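Local coordinates for protein 2-hydroxyhepta-2,4-diene-1, 7-dioateisomerase (Mycobacterium abscessus, PDB 3R6O) that probably isomerises 2-hydroxyhepta-2,4-diene-1,7-dioate as a magnesium-binding member of the fumarylacetoacetate hydrolase (FAH) family, at residues A[103-108]-A[276-281]; A[111-116]-A[255-260]; A[150-155]-A[192-197]; A[163-168]-A[272-277]; A[179-184]-A[233-238]. All coordinates share one frame; numbering follows the deposited sequence.

From the N terminus, interaction 1 closes the longest of the five loops, pairing strand 106-110 with strand 279-281. Just beyond it, interaction 2 joins the loop after strand 106-110 to the approach of helix 261-269 and is nested inside. Interaction 3, bringing 150-155 to the short helix 193-196, nests in both. Interaction 4 joins the end of strand 155-165 to residues before strand 279-281, crossing interactions 2 and 3 and sharing A276 and G277 with interaction 1. Interaction 5 sits within interaction 4 and crosses interaction 3; it ties strand 181-192 to the loop preceding strand 239-244.

Interaction 1 (A[103-108]-A[276-281]); sequences PGQVIA and AGDIIL
Two strands running side by side in the same direction, V106 to A108 and I279 to L281, are joined by a regular parallel ladder. I279 N donates to Q105 O, I107 N to I279 O at 2.9 Å, and L281 N to I107 O at 2.8 Å. The CA-H groups of V106, I280 and A108 add longer C-H...O contacts, to I279 O, I107 O and L281 O respectively.

Ahead of the ladder the polar side chains take over. Q105 places CG between its backbone N and carbonyl carbon (chi1 66°), then extends so that NE2 reaches D278 OD2 at 2.8 Å. The bond is nearly straight at 176° and lies in the amide plane, yet it meets the carboxylate from above, the two planes being 72° apart. The other oxygen, D278 OD1, receives a hydrogen from a water at 2.6 Å; that water also accepts from G104 N and donates to A276 O. NE2 has a second acceptor in A273 O.

Among the apolar contacts, I279 CD1 meets P103 CG at 3.9 Å ahead of the strand. V106 and L281 share one face of the ladder, I107 and I280 the other.

A108 and L281 lie beside the magnesium ligands D189 and E160. The contact thus joins a backbone-bonded, apolar ladder to a polar end where D278 takes the Q105 amide and a water, while Q105 OE1 carries the bonding on to S135 OG of the second subunit.

Interaction 2 (A[111-116]-A[255-260]); sequences FNYPTH and VDMTLG
F111 reaches T258 through a water: its carbonyl O accepts from the water at 2.5 Å, and the same water lies 2.6 Å from T258 OG1. With this bridge the loop meets residues 255-260 at its first residue.

N112 does most of the work. Its CG stands anti to the backbone N (chi1 -164°), which carries the amide across to the backbone of L259. There ND2 donates to L259 O at 3.0 Å, in the plane of both the amide and the carbonyl and on a carbonyl lone pair, while OD1 accepts from L259 N at 2.7 Å. One side chain thus reads both the N-H and the C=O of a single residue, a pairing that fixes the rotation of the amide and tells its O from its N. ND2 also donates to T282 O. The backbone O of N112 accepts from T258 N, with the donor above the carbonyl plane, and M257 CA adds a C-H...O contact to it.

The ring end of Y113 comes back to M257, whose CG meets it obliquely, 3.5 Å from Y113 CZ and 3.4 Å from Y113 OH. P114 follows, with CD 3.1 Å from D256 O.

Residues 111-116 belong to the loop between strands 106-110 and 130-134, residues 255-260 to the loop between strand 247-253 and helix 261-269. N112 and L259 both pack on V264 of that helix, and G260 is its N-cap.

Interaction 3 (A[150-155]-A[192-197]); sequences RTSHAL and ARDVAL
D194 and S152 meet because each torsion aims its polar end at the other segment. In D194, CG sits between the backbone N and the carbonyl carbon (chi1 52°), turning the carboxylate toward residues 152-154; in S152, OG lies opposite the backbone N (chi1 178°). S152 OG then donates to D194 OD1 at 2.7 Å, on the syn lone pair of OD1. D194 OD2 accepts from H153 N at 2.8 Å, nearly straight and on the syn side, somewhat out of the carboxylate plane, so both oxygens of one carboxylate grip consecutive residues of the loop.

The serine oxygen is used twice. Besides donating to D194, OG accepts from A154 N at 3.2 Å, closing an ST turn. A154 CB, in turn, lies 3.7 Å from D194 OD1.

Further on, R193 N donates to A154 O at 2.9 Å. A192 and L155 form an antiparallel, non-hydrogen-bonded pair, and L155 CD1 packs on A192 CB at 4.1 Å. V195 CG2 lies 3.5 Å from T151 O.

A192 is the N-cap of helix 193-196, and D194 stands in its first turn; both its oxygens bond the loop, and OD1 takes a further weak bond from V195 N. The R193 side chain leads away to salt bridges with D156 and E158. E158 is a magnesium-binding residue of this FAH-family protein, though in this chain E160 and D189 hold the ion; the contact thus borders the metal site.

Interaction 4 (A[163-168]-A[272-277]); sequences VVIGKP and IALRAG
I165 and L274 meet side chain to side chain at the end of strand 155-165. I165 carries CG1 beside its backbone N, opposite the carbonyl carbon (chi1 -60°), and a second bend at chi2 (-59°) brings CD1 round. That folded shape presents CD1 to L274 CD1 at 3.7 Å, while I165 CG1 lies 4.0 Å from the same methyl. L274 has CD1 anti to CA (chi2 175°), so this methyl leads. The two side chains cross at about a right angle, and CD1 is the leucine atom that touches.

The other branch of I165 has a different task. CG2, anti to the backbone N, lies 3.5 Å from R275 O and covers the backbone next to the leucine. One isoleucine therefore packs on a side chain with one branch and on a carbonyl with the other.

Backbone groups continue the join. G277 N donates to I165 O at 3.0 Å, with the donor tilted from the carbonyl plane, and A276 CA adds a C-H...O contact to the same oxygen. A276 CB approaches G166 O at 3.7 Å. At the far end P168 CA lies 3.2 Å from L274 O, and its CB also rests near that oxygen.

Beyond the contact the backbone of I165 bonds with D278 as well, and L274 reaches I280 and Q105. A273 O bonds T137 OG1 of the second subunit. In chemical terms this is a join of one methyl pair and several carbon-to-carbonyl contacts, with one direct hydrogen bond, next to the pairing of strand 155-165 with strand 279-281.

Interaction 5 (A[179-184]-A[233-238]); sequences KHVAGY and TTFETF
Y184 OH is gripped from two directions. It accepts from E236 N at 2.9 Å with an N-H...O angle of 163°, and it donates to a water at 2.6 Å that itself donates to T234 O. The hydroxyl thus acts as donor and acceptor at once, and a loop without regular structure is held to strand 181-192 at its backbone.

Aromatic side chains meet the rest of the tyrosine. Over one face of its ring comes F238, edge first: the centroids are 4.7 Å apart and the planes meet at 58°, an edge-to-face pair. F238 CZ stands over the centre of the tyrosine ring. F235 approaches near the hydroxyl end, with CD1 3.3 Å from Y184 OH, while V181 CG2 lies at the edge of the F235 ring, 3.7 Å from F235 CE1.

F261 of helix 261-269 makes a further edge-to-face pair with Y184, and K310 meets F238 in a cation-pi contact while forming a salt bridge with E236. A182 and G183, between V181 and Y184, form a classic beta bulge opposite V164. What results is an aromatic cluster in which the hydroxyl of the buried Y184 is satisfied by a backbone N-H and a water.

Interaction 1 (A[103-108]-A[276-281])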
# COMPACT_ATOMS: atom_id res chain seq x y z
N PRO A 103 -2.67 6.56 -5.97
CA PRO A 103 -1.36 6.69 -5.36
C PRO A 103 -0.74 5.31 -5.18
O PRO A 103 -1.48 4.33 -4.94
CB PRO A 103 -1.66 7.30 -3.98
CG PRO A 103 -2.99 6.80 -3.64
CD PRO A 103 -3.75 6.67 -4.98
N GLY A 104 0.58 5.22 -5.28
CA GLY A 104 1.27 3.93 -5.12
C GLY A 104 1.11 3.35 -3.72
O GLY A 104 1.03 2.13 -3.54
N GLN A 105 1.12 4.24 -2.71
CA GLN A 105 0.87 3.83 -1.35
C GLN A 105 0.33 5.01 -0.59
O GLN A 105 0.62 6.17 -0.94
CB GLN A 105 2.11 3.28 -0.65
CG GLN A 105 3.24 4.29 -0.42
CD GLN A 105 4.57 3.66 -0.07
OE1 GLN A 105 4.62 2.65 0.67
NE2 GLN A 105 5.67 4.26 -0.58
N VAL A 106 -0.43 4.70 0.46
CA VAL A 106 -1.00 5.73 1.32
C VAL A 106 -0.58 5.49 2.76
O VAL A 106 -0.97 4.49 3.37
CB VAL A 106 -2.52 5.77 1.20
CG1 VAL A 106 -3.10 6.93 2.08
CG2 VAL A 106 -2.89 5.88 -0.32
N ILE A 107 0.27 6.38 3.23
CA ILE A 107 0.81 6.33 4.58
C ILE A 107 -0.01 7.27 5.44
O ILE A 107 -0.36 8.37 5.00
CB ILE A 107 2.28 6.80 4.62
CG1 ILE A 107 3.13 5.98 3.65
CG2 ILE A 107 2.84 6.72 6.09
CD1 ILE A 107 2.98 4.55 3.76
N ALA A 108 -0.35 6.85 6.65
CA ALA A 108 -1.05 7.71 7.62
C ALA A 108 -0.32 7.69 8.96
O ALA A 108 0.09 6.60 9.45
CB ALA A 108 -2.54 7.22 7.84
N ALA A 276 6.87 9.32 -6.52
CA ALA A 276 5.89 10.28 -7.00
C ALA A 276 4.51 9.67 -7.03
O ALA A 276 4.30 8.53 -7.51
CB ALA A 276 6.29 10.81 -8.41
N GLY A 277 3.58 10.42 -6.45
CA GLY A 277 2.19 10.05 -6.37
C GLY A 277 1.80 9.44 -5.05
O GLY A 277 0.62 9.32 -4.78
N ASP A 278 2.79 9.10 -4.22
CA ASP A 278 2.53 8.61 -2.87
C ASP A 278 1.92 9.74 -2.04
O ASP A 278 2.19 10.93 -2.28
CB ASP A 278 3.78 8.10 -2.18
CG ASP A 278 4.29 6.78 -2.72
OD1 ASP A 278 3.63 6.09 -3.53
OD2 ASP A 278 5.39 6.40 -2.30
N ILE A 279 1.07 9.35 -1.10
CA ILE A 279 0.37 10.29 -0.22
C ILE A 279 0.72 9.98 1.22
O ILE A 279 0.71 8.80 1.61
CB ILE A 279 -1.16 10.12 -0.35
CG1 ILE A 279 -1.62 10.55 -1.75
CG2 ILE A 279 -1.96 10.92 0.71
CD1 ILE A 279 -3.09 10.26 -1.94
N ILE A 280 1.04 11.02 1.99
CA ILE A 280 1.19 10.88 3.46
C ILE A 280 0.16 11.76 4.19
O ILE A 280 0.16 12.98 4.02
CB ILE A 280 2.64 11.25 3.94
CG1 ILE A 280 3.72 10.44 3.19
CG2 ILE A 280 2.79 10.94 5.42
CD1 ILE A 280 5.18 11.04 3.39
N LEU A 281 -0.72 11.13 4.98
CA LEU A 281 -1.61 11.84 5.90
C LEU A 281 -0.82 12.13 7.18
O LEU A 281 -0.25 11.20 7.80
CB LEU A 281 -2.86 11.02 6.23
CG LEU A 281 -4.03 11.06 5.23
CD1 LEU A 281 -3.56 10.52 3.97
CD2 LEU A 281 -5.25 10.23 5.83
O HOH W 1 3.01 6.52 -6.03

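Interaction 2 (A[111-116]-A[255-260])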
# COMPACT_ATOMS: atom_id res chain seq x y z
N PHE A 111 -0.94 9.68 16.23
CA PHE A 111 -0.32 10.36 17.34
C PHE A 111 0.68 11.43 16.93
O PHE A 111 1.74 11.55 17.56
CB PHE A 111 0.35 9.32 18.25
CG PHE A 111 -0.53 8.13 18.53
CD1 PHE A 111 -1.77 8.31 19.12
CD2 PHE A 111 -0.12 6.84 18.18
CE1 PHE A 111 -2.61 7.22 19.38
CE2 PHE A 111 -0.93 5.74 18.44
CZ PHE A 111 -2.19 5.93 19.04
N ASN A 112 0.34 12.23 15.93
CA ASN A 112 1.21 13.33 15.54
C ASN A 112 0.71 14.70 15.99
O ASN A 112 1.22 15.73 15.56
CB ASN A 112 1.51 13.32 14.06
CG ASN A 112 2.72 14.20 13.72
OD1 ASN A 112 3.68 14.28 14.50
ND2 ASN A 112 2.67 14.87 12.57
N TYR A 113 -0.31 14.69 16.84
CA TYR A 113 -0.79 15.87 17.51
C TYR A 113 -0.89 15.49 19.00
O TYR A 113 -1.16 14.33 19.32
CB TYR A 113 -2.17 16.28 16.98
CG TYR A 113 -2.16 17.00 15.66
CD1 TYR A 113 -2.25 18.40 15.58
CD2 TYR A 113 -2.01 16.30 14.48
CE1 TYR A 113 -2.22 19.07 14.30
CE2 TYR A 113 -1.97 16.95 13.22
CZ TYR A 113 -2.08 18.32 13.15
OH TYR A 113 -2.05 18.94 11.88
N PRO A 114 -0.69 16.44 19.89
CA PRO A 114 -0.85 16.19 21.35
C PRO A 114 -2.27 15.89 21.84
O PRO A 114 -2.45 15.13 22.80
CB PRO A 114 -0.38 17.50 21.97
CG PRO A 114 -0.26 18.49 20.88
CD PRO A 114 -0.11 17.77 19.60
N THR A 115 -3.27 16.49 21.21
CA THR A 115 -4.67 16.32 21.62
C THR A 115 -5.27 15.06 21.03
O THR A 115 -6.40 14.69 21.36
CB THR A 115 -5.52 17.56 21.24
OG1 THR A 115 -5.42 17.80 19.82
CG2 THR A 115 -5.01 18.77 22.02
N HIS A 116 -4.51 14.43 20.12
CA HIS A 116 -4.79 13.07 19.68
C HIS A 116 -3.59 12.15 19.96
O HIS A 116 -3.28 11.88 21.14
CB HIS A 116 -5.14 13.05 18.20
CG HIS A 116 -5.79 11.77 17.78
ND1 HIS A 116 -7.05 11.72 17.24
CD2 HIS A 116 -5.38 10.49 17.89
CE1 HIS A 116 -7.37 10.46 16.98
NE2 HIS A 116 -6.37 9.69 17.38
N VAL A 255 0.85 23.90 13.19
CA VAL A 255 1.88 24.29 14.15
C VAL A 255 1.88 23.38 15.38
O VAL A 255 2.84 23.38 16.14
CB VAL A 255 1.74 25.76 14.65
CG1 VAL A 255 1.87 26.72 13.48
CG2 VAL A 255 0.44 25.97 15.41
N ASP A 256 0.81 22.62 15.56
CA ASP A 256 0.72 21.73 16.71
C ASP A 256 1.21 20.33 16.41
O ASP A 256 1.17 19.43 17.27
CB ASP A 256 -0.71 21.70 17.25
CG ASP A 256 -1.08 23.02 17.90
OD1 ASP A 256 -0.28 23.47 18.77
OD2 ASP A 256 -2.14 23.61 17.56
N MET A 257 1.69 20.12 15.18
CA MET A 257 2.25 18.83 14.84
C MET A 257 3.51 18.57 15.68
O MET A 257 4.41 19.40 15.79
CB MET A 257 2.54 18.74 13.36
CG MET A 257 1.32 18.79 12.47
SD MET A 257 1.79 19.28 10.78
CE MET A 257 2.39 17.74 10.15
N THR A 258 3.54 17.40 16.29
CA THR A 258 4.72 16.95 17.01
C THR A 258 5.87 16.85 16.01
O THR A 258 6.95 17.38 16.22
CB THR A 258 4.44 15.56 17.58
OG1 THR A 258 3.35 15.63 18.50
CG2 THR A 258 5.67 14.97 18.23
N LEU A 259 5.60 16.19 14.89
CA LEU A 259 6.52 16.22 13.78
C LEU A 259 5.96 17.11 12.67
O LEU A 259 4.94 16.77 12.06
CB LEU A 259 6.70 14.81 13.25
CG LEU A 259 7.37 13.82 14.18
CD1 LEU A 259 7.60 12.53 13.38
CD2 LEU A 259 8.70 14.37 14.70
N GLY A 260 6.66 18.20 12.38
CA GLY A 260 6.28 19.06 11.24
C GLY A 260 6.42 18.36 9.90
O GLY A 260 7.03 17.27 9.80
O HOH W 2 2.66 13.23 19.24

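Interaction 3 (A[150-155]-A[192-197])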
# COMPACT_ATOMS: atom_id res chain seq x y z
N ARG A 150 -21.01 -3.11 7.08
CA ARG A 150 -21.82 -4.01 7.89
C ARG A 150 -21.11 -4.45 9.16
O ARG A 150 -21.74 -4.60 10.18
CB ARG A 150 -22.17 -5.30 7.10
CG ARG A 150 -22.34 -5.10 5.63
CD ARG A 150 -23.20 -6.17 4.98
NE ARG A 150 -22.40 -7.38 4.80
CZ ARG A 150 -21.49 -7.55 3.85
NH1 ARG A 150 -21.25 -6.59 2.94
NH2 ARG A 150 -20.80 -8.68 3.80
N THR A 151 -19.80 -4.65 9.09
CA THR A 151 -19.02 -5.16 10.24
C THR A 151 -18.57 -4.09 11.30
O THR A 151 -17.74 -4.41 12.16
CB THR A 151 -17.79 -5.91 9.73
OG1 THR A 151 -17.02 -5.04 8.89
CG2 THR A 151 -18.20 -7.11 8.90
N SER A 152 -19.06 -2.85 11.23
CA SER A 152 -18.60 -1.83 12.15
C SER A 152 -19.74 -1.01 12.71
O SER A 152 -20.62 -0.54 11.98
CB SER A 152 -17.57 -0.88 11.51
OG SER A 152 -17.20 0.13 12.44
N HIS A 153 -19.68 -0.83 14.02
CA HIS A 153 -20.60 0.02 14.77
C HIS A 153 -19.80 1.13 15.49
O HIS A 153 -20.28 1.73 16.44
CB HIS A 153 -21.32 -0.84 15.80
CG HIS A 153 -22.31 -1.80 15.21
ND1 HIS A 153 -21.94 -2.95 14.54
CD2 HIS A 153 -23.66 -1.82 15.26
CE1 HIS A 153 -23.02 -3.61 14.15
NE2 HIS A 153 -24.08 -2.95 14.59
N ALA A 154 -18.59 1.42 15.01
CA ALA A 154 -17.75 2.44 15.65
C ALA A 154 -16.87 3.09 14.62
O ALA A 154 -15.66 3.00 14.70
CB ALA A 154 -16.91 1.81 16.76
N LEU A 155 -17.50 3.76 13.65
CA LEU A 155 -16.79 4.43 12.57
C LEU A 155 -16.40 5.84 12.96
O LEU A 155 -17.26 6.69 13.28
CB LEU A 155 -17.65 4.47 11.30
CG LEU A 155 -16.89 4.87 10.02
CD1 LEU A 155 -15.88 3.81 9.67
CD2 LEU A 155 -17.88 5.12 8.86
N ALA A 192 -12.52 2.33 11.40
CA ALA A 192 -13.55 1.54 12.04
C ALA A 192 -12.86 0.99 13.28
O ALA A 192 -12.09 0.03 13.19
CB ALA A 192 -14.00 0.41 11.12
N ARG A 193 -13.10 1.61 14.43
CA ARG A 193 -12.24 1.39 15.60
C ARG A 193 -12.46 0.02 16.22
O ARG A 193 -11.54 -0.55 16.84
CB ARG A 193 -12.44 2.49 16.64
CG ARG A 193 -12.01 3.80 16.12
CD ARG A 193 -11.24 4.64 17.10
NE ARG A 193 -11.09 5.99 16.58
CZ ARG A 193 -10.09 6.44 15.81
NH1 ARG A 193 -9.08 5.64 15.46
NH2 ARG A 193 -10.08 7.71 15.43
N ASP A 194 -13.68 -0.50 16.07
CA ASP A 194 -14.05 -1.83 16.57
C ASP A 194 -13.44 -2.93 15.71
O ASP A 194 -13.03 -3.96 16.23
CB ASP A 194 -15.55 -2.00 16.72
CG ASP A 194 -16.37 -1.64 15.45
OD1 ASP A 194 -15.92 -0.97 14.50
OD2 ASP A 194 -17.57 -1.99 15.48
N VAL A 195 -13.34 -2.70 14.41
CA VAL A 195 -12.61 -3.61 13.53
C VAL A 195 -11.09 -3.57 13.79
O VAL A 195 -10.41 -4.57 13.70
CB VAL A 195 -12.89 -3.23 12.07
CG1 VAL A 195 -11.98 -4.03 11.17
CG2 VAL A 195 -14.41 -3.46 11.74
N ALA A 196 -10.58 -2.37 14.02
CA ALA A 196 -9.17 -2.14 14.27
C ALA A 196 -8.70 -2.76 15.57
O ALA A 196 -7.57 -3.22 15.64
CB ALA A 196 -8.89 -0.65 14.29
N LEU A 197 -9.53 -2.72 16.61
CA LEU A 197 -9.25 -3.36 17.91
C LEU A 197 -10.36 -4.31 18.31
O LEU A 197 -11.17 -4.01 19.20
CB LEU A 197 -9.07 -2.29 19.00
CG LEU A 197 -7.89 -1.35 18.72
CD1 LEU A 197 -7.89 -0.19 19.73
CD2 LEU A 197 -6.56 -2.08 18.76

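Interaction 4 (A[163-168]-A[272-277])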
# COMPACT_ATOMS: atom_id res chain seq x y z
N VAL A 163 0.36 15.34 2.47
CA VAL A 163 1.30 15.76 1.43
C VAL A 163 1.37 14.65 0.40
O VAL A 163 1.24 13.43 0.70
CB VAL A 163 2.73 16.08 1.92
CG1 VAL A 163 2.71 17.33 2.76
CG2 VAL A 163 3.33 14.93 2.68
N VAL A 164 1.58 15.11 -0.82
CA VAL A 164 1.76 14.29 -1.94
C VAL A 164 3.21 14.39 -2.43
O VAL A 164 3.72 15.49 -2.66
CB VAL A 164 0.83 14.74 -3.07
CG1 VAL A 164 1.07 13.89 -4.27
CG2 VAL A 164 -0.65 14.66 -2.65
N ILE A 165 3.82 13.24 -2.68
CA ILE A 165 5.23 13.18 -3.02
C ILE A 165 5.38 13.46 -4.51
O ILE A 165 4.60 12.96 -5.33
CB ILE A 165 5.82 11.78 -2.69
CG1 ILE A 165 5.69 11.45 -1.20
CG2 ILE A 165 7.24 11.65 -3.11
CD1 ILE A 165 6.38 12.44 -0.26
N GLY A 166 6.38 14.26 -4.85
CA GLY A 166 6.59 14.68 -6.23
C GLY A 166 7.87 14.17 -6.87
O GLY A 166 7.96 14.10 -8.08
N LYS A 167 8.86 13.82 -6.05
CA LYS A 167 10.10 13.23 -6.51
C LYS A 167 10.41 12.10 -5.59
O LYS A 167 10.30 12.26 -4.38
CB LYS A 167 11.30 14.19 -6.42
CG LYS A 167 11.25 15.40 -7.32
CD LYS A 167 11.35 15.05 -8.80
CE LYS A 167 12.58 14.25 -9.19
NZ LYS A 167 12.58 14.02 -10.67
N PRO A 168 10.85 10.97 -6.15
CA PRO A 168 11.17 9.80 -5.33
C PRO A 168 12.31 10.04 -4.37
O PRO A 168 13.20 10.85 -4.63
CB PRO A 168 11.55 8.74 -6.35
CG PRO A 168 12.03 9.50 -7.56
CD PRO A 168 11.29 10.81 -7.56
N ILE A 272 10.73 3.78 4.73
CA ILE A 272 9.92 3.50 3.52
C ILE A 272 10.36 4.37 2.32
O ILE A 272 10.36 5.58 2.39
CB ILE A 272 8.40 3.73 3.78
CG1 ILE A 272 7.92 2.75 4.87
CG2 ILE A 272 7.61 3.52 2.51
CD1 ILE A 272 6.51 3.07 5.43
N ALA A 273 10.74 3.71 1.22
CA ALA A 273 11.10 4.39 0.01
C ALA A 273 9.84 4.95 -0.67
O ALA A 273 8.83 4.26 -0.80
CB ALA A 273 11.87 3.43 -0.92
N LEU A 274 9.88 6.23 -1.03
CA LEU A 274 8.72 6.92 -1.56
C LEU A 274 8.85 7.19 -3.07
O LEU A 274 9.94 7.46 -3.56
CB LEU A 274 8.55 8.25 -0.82
CG LEU A 274 8.31 8.19 0.68
CD1 LEU A 274 8.30 9.63 1.30
CD2 LEU A 274 7.01 7.44 0.97
N ARG A 275 7.72 7.13 -3.78
CA ARG A 275 7.64 7.47 -5.20
C ARG A 275 6.66 8.62 -5.41
O ARG A 275 5.75 8.85 -4.60
CB ARG A 275 7.12 6.25 -5.97
CG ARG A 275 8.02 5.03 -5.82
CD ARG A 275 7.52 3.85 -6.58
NE ARG A 275 8.45 2.71 -6.44
CZ ARG A 275 8.13 1.42 -6.56
NH1 ARG A 275 6.90 1.01 -6.85
NH2 ARG A 275 9.08 0.50 -6.37
N ALA A 276 6.87 9.32 -6.52
CA ALA A 276 5.89 10.28 -7.00
C ALA A 276 4.51 9.67 -7.03
O ALA A 276 4.30 8.53 -7.51
CB ALA A 276 6.29 10.81 -8.41
N GLY A 277 3.58 10.42 -6.45
CA GLY A 277 2.19 10.05 -6.37
C GLY A 277 1.80 9.44 -5.05
O GLY A 277 0.62 9.32 -4.78

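Interaction 5 (A[179-184]-A[233-238])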
# COMPACT_ATOMS: atom_id res chain seq x y z
N LYS A 179 11.71 19.62 -1.43
CA LYS A 179 12.03 19.28 -2.82
C LYS A 179 11.33 18.01 -3.33
O LYS A 179 11.25 17.81 -4.55
CB LYS A 179 13.55 19.11 -3.01
N HIS A 180 10.85 17.17 -2.40
CA HIS A 180 10.13 15.93 -2.71
C HIS A 180 8.61 16.02 -2.59
O HIS A 180 7.92 15.01 -2.79
CB HIS A 180 10.63 14.78 -1.82
CG HIS A 180 12.06 14.43 -2.06
ND1 HIS A 180 12.44 13.40 -2.90
CD2 HIS A 180 13.20 14.99 -1.60
CE1 HIS A 180 13.76 13.34 -2.92
NE2 HIS A 180 14.24 14.28 -2.14
N VAL A 181 8.07 17.18 -2.20
CA VAL A 181 6.63 17.33 -2.05
C VAL A 181 6.06 18.14 -3.22
O VAL A 181 6.43 19.29 -3.44
CB VAL A 181 6.24 17.92 -0.66
CG1 VAL A 181 4.80 18.31 -0.63
CG2 VAL A 181 6.57 16.88 0.48
N ALA A 182 5.16 17.52 -3.98
CA ALA A 182 4.49 18.19 -5.07
C ALA A 182 3.44 19.14 -4.51
O ALA A 182 3.16 20.13 -5.12
CB ALA A 182 3.85 17.17 -6.01
N GLY A 183 2.80 18.79 -3.39
CA GLY A 183 1.82 19.70 -2.81
C GLY A 183 1.03 19.08 -1.67
O GLY A 183 1.49 18.13 -1.04
N TYR A 184 -0.16 19.63 -1.43
CA TYR A 184 -0.93 19.32 -0.24
C TYR A 184 -2.40 19.09 -0.58
O TYR A 184 -2.94 19.70 -1.51
CB TYR A 184 -0.88 20.47 0.76
CG TYR A 184 0.44 21.09 1.12
CD1 TYR A 184 1.08 20.76 2.31
CD2 TYR A 184 0.98 22.09 0.34
CE1 TYR A 184 2.27 21.38 2.67
CE2 TYR A 184 2.17 22.72 0.70
CZ TYR A 184 2.81 22.37 1.87
OH TYR A 184 3.97 23.01 2.21
N THR A 233 10.01 27.75 -0.58
CA THR A 233 11.27 27.14 -0.13
C THR A 233 11.14 26.41 1.20
O THR A 233 12.07 25.70 1.63
CB THR A 233 12.39 28.20 -0.02
OG1 THR A 233 11.98 29.26 0.86
CG2 THR A 233 12.69 28.76 -1.39
N THR A 234 9.97 26.56 1.83
CA THR A 234 9.66 25.86 3.05
C THR A 234 8.23 25.34 2.97
O THR A 234 7.50 25.62 2.01
CB THR A 234 9.77 26.76 4.27
OG1 THR A 234 8.92 27.90 4.07
CG2 THR A 234 11.20 27.22 4.50
N PHE A 235 7.82 24.58 3.97
CA PHE A 235 6.44 24.11 4.03
C PHE A 235 5.53 25.23 4.52
O PHE A 235 5.99 26.16 5.19
CB PHE A 235 6.32 22.87 4.93
CG PHE A 235 6.89 21.65 4.30
CD1 PHE A 235 6.11 20.87 3.45
CD2 PHE A 235 8.22 21.32 4.47
CE1 PHE A 235 6.67 19.79 2.81
CE2 PHE A 235 8.76 20.24 3.86
CZ PHE A 235 7.98 19.46 3.03
N GLU A 236 4.27 25.15 4.13
CA GLU A 236 3.28 26.13 4.52
C GLU A 236 2.57 25.66 5.77
O GLU A 236 2.77 24.54 6.25
CB GLU A 236 2.26 26.36 3.40
CG GLU A 236 2.87 26.89 2.09
CD GLU A 236 1.91 27.70 1.26
OE1 GLU A 236 0.84 28.12 1.77
OE2 GLU A 236 2.23 27.97 0.08
N THR A 237 1.82 26.58 6.33
CA THR A 237 1.01 26.35 7.52
C THR A 237 -0.46 26.33 7.10
O THR A 237 -0.87 27.10 6.21
CB THR A 237 1.35 27.45 8.51
OG1 THR A 237 2.71 27.23 8.95
CG2 THR A 237 0.41 27.47 9.71
N PHE A 238 -1.23 25.43 7.72
CA PHE A 238 -2.67 25.34 7.47
C PHE A 238 -3.48 25.32 8.75
O PHE A 238 -3.02 24.80 9.78
CB PHE A 238 -3.00 24.09 6.68
CG PHE A 238 -2.21 23.98 5.44
CD1 PHE A 238 -2.69 24.47 4.24
CD2 PHE A 238 -0.94 23.45 5.49
CE1 PHE A 238 -1.92 24.40 3.12
CE2 PHE A 238 -0.18 23.37 4.37
CZ PHE A 238 -0.67 23.84 3.18
O HOH W 3 5.18 24.53 0.49